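Side-chain contact in isoform 2 of Dual oxidase maturation factor 1 (Homo sapiens, PDB 7D3F), which probably supports the maturation of the dual oxidase DUOX1 and its transport from the endoplasmic reticulum to the plasma membrane: residues F188-L193 with L210-I215. Numbering follows the deposited sequence.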
# COMPACT_ATOMS: atom_id res chain seq x y z
N PHE B 188 -14.83 -6.42 -14.35
CA PHE B 188 -14.74 -4.98 -14.12
C PHE B 188 -13.62 -4.35 -14.95
O PHE B 188 -13.78 -3.26 -15.50
CB PHE B 188 -14.54 -4.70 -12.63
CG PHE B 188 -14.40 -3.24 -12.30
CD1 PHE B 188 -15.52 -2.42 -12.25
CD2 PHE B 188 -13.16 -2.69 -12.03
CE1 PHE B 188 -15.40 -1.08 -11.94
CE2 PHE B 188 -13.03 -1.35 -11.72
CZ PHE B 188 -14.15 -0.55 -11.67
N LEU B 189 -12.47 -5.03 -15.03
CA LEU B 189 -11.39 -4.54 -15.87
C LEU B 189 -11.80 -4.51 -17.34
O LEU B 189 -11.49 -3.56 -18.07
CB LEU B 189 -10.14 -5.41 -15.69
CG LEU B 189 -8.92 -5.05 -16.54
CD1 LEU B 189 -7.69 -4.89 -15.66
CD2 LEU B 189 -8.68 -6.11 -17.60
N CYS B 190 -12.52 -5.54 -17.79
CA CYS B 190 -13.02 -5.55 -19.16
C CYS B 190 -14.03 -4.44 -19.40
O CYS B 190 -14.09 -3.86 -20.49
CB CYS B 190 -13.63 -6.92 -19.49
SG CYS B 190 -12.44 -8.28 -19.54
N TRP B 191 -14.84 -4.13 -18.38
CA TRP B 191 -15.77 -3.01 -18.49
C TRP B 191 -15.03 -1.68 -18.63
O TRP B 191 -15.41 -0.83 -19.44
CB TRP B 191 -16.70 -2.98 -17.28
CG TRP B 191 -17.53 -1.73 -17.16
CD1 TRP B 191 -18.69 -1.45 -17.83
CD2 TRP B 191 -17.27 -0.60 -16.32
NE1 TRP B 191 -19.16 -0.22 -17.46
CE2 TRP B 191 -18.31 0.32 -16.53
CE3 TRP B 191 -16.27 -0.29 -15.40
CZ2 TRP B 191 -18.37 1.55 -15.87
CZ3 TRP B 191 -16.33 0.93 -14.74
CH2 TRP B 191 -17.37 1.83 -14.98
N LEU B 192 -13.97 -1.50 -17.84
CA LEU B 192 -13.15 -0.30 -17.97
C LEU B 192 -12.55 -0.19 -19.36
O LEU B 192 -12.58 0.87 -19.99
CB LEU B 192 -12.04 -0.31 -16.91
CG LEU B 192 -12.41 0.01 -15.46
CD1 LEU B 192 -11.21 -0.23 -14.56
CD2 LEU B 192 -12.89 1.44 -15.34
N LEU B 193 -12.01 -1.30 -19.87
CA LEU B 193 -11.41 -1.29 -21.20
C LEU B 193 -12.45 -1.03 -22.28
O LEU B 193 -12.17 -0.32 -23.26
CB LEU B 193 -10.67 -2.61 -21.46
CG LEU B 193 -9.41 -2.81 -20.61
CD1 LEU B 193 -8.71 -4.10 -20.99
CD2 LEU B 193 -8.47 -1.62 -20.76
N LEU B 210 -17.18 -5.49 -24.21
CA LEU B 210 -18.42 -5.57 -23.45
C LEU B 210 -18.96 -7.00 -23.43
O LEU B 210 -19.44 -7.49 -22.40
CB LEU B 210 -19.45 -4.61 -24.05
CG LEU B 210 -20.75 -4.39 -23.27
CD1 LEU B 210 -20.46 -3.91 -21.86
CD2 LEU B 210 -21.63 -3.39 -24.00
N LEU B 211 -18.88 -7.69 -24.57
CA LEU B 211 -19.28 -9.09 -24.62
C LEU B 211 -18.42 -9.94 -23.68
O LEU B 211 -18.92 -10.85 -23.02
CB LEU B 211 -19.18 -9.61 -26.06
CG LEU B 211 -19.85 -10.94 -26.42
CD1 LEU B 211 -20.28 -10.93 -27.87
CD2 LEU B 211 -18.92 -12.12 -26.16
N ALA B 212 -17.12 -9.64 -23.62
CA ALA B 212 -16.23 -10.35 -22.70
C ALA B 212 -16.60 -10.07 -21.25
O ALA B 212 -16.51 -10.96 -20.40
CB ALA B 212 -14.78 -9.97 -22.97
N THR B 213 -17.00 -8.84 -20.94
CA THR B 213 -17.47 -8.52 -19.60
C THR B 213 -18.68 -9.37 -19.23
O THR B 213 -18.74 -9.96 -18.14
CB THR B 213 -17.82 -7.03 -19.50
OG1 THR B 213 -16.67 -6.24 -19.81
CG2 THR B 213 -18.31 -6.69 -18.10
N GLY B 214 -19.64 -9.46 -20.15
CA GLY B 214 -20.80 -10.31 -19.91
C GLY B 214 -20.42 -11.77 -19.75
O GLY B 214 -20.96 -12.48 -18.89
N ILE B 215 -19.49 -12.25 -20.58
CA ILE B 215 -19.04 -13.63 -20.50
C ILE B 215 -18.39 -13.92 -19.15
O ILE B 215 -18.63 -14.96 -18.55
CB ILE B 215 -18.08 -13.95 -21.67
CG1 ILE B 215 -18.85 -14.02 -22.99
CG2 ILE B 215 -17.33 -15.25 -21.42
CD1 ILE B 215 -19.94 -15.07 -23.01
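CB of T213 points at the other helix, and chi1 of -59°, with OG1 beside the residue's own backbone N and CG2 anti to that N, turns the hydroxyl to C190 and the methyl to W191. OG1 lies 3.1 Å from CB of C190, and it also sits 3.1 Å from the backbone N of W191, at an angle too poor for a hydrogen bond. The hydroxyl is instead bonded to the carbonyl O of M209, one turn back on its own helix. The other branch, CG2 of T213, lies 4.1 Å from CB of W191. From that CB the indole leads away from the contact, toward helix 50-72, where it touches I63 and its NE1 makes a weak hydrogen bond to the O of S60. On the other flank, SG of C190 lies 4.5 Å from CB of A212, a loose apolar touch.

The two segments run antiparallel at 166°. With C190, T213, A212 and the CB of W191 meeting across the contact, their axes come within 8.2 Å, and the CA atoms of C190 and T213 within 5.4 Å. They belong to helices 169-199 and 203-229, successive helices, each with a predicted membrane span, joined by a short turn as a helical hairpin. The pairing is therefore one of apolar and van der Waals packing, with the threonine's hydroxyl bonded within its own helix.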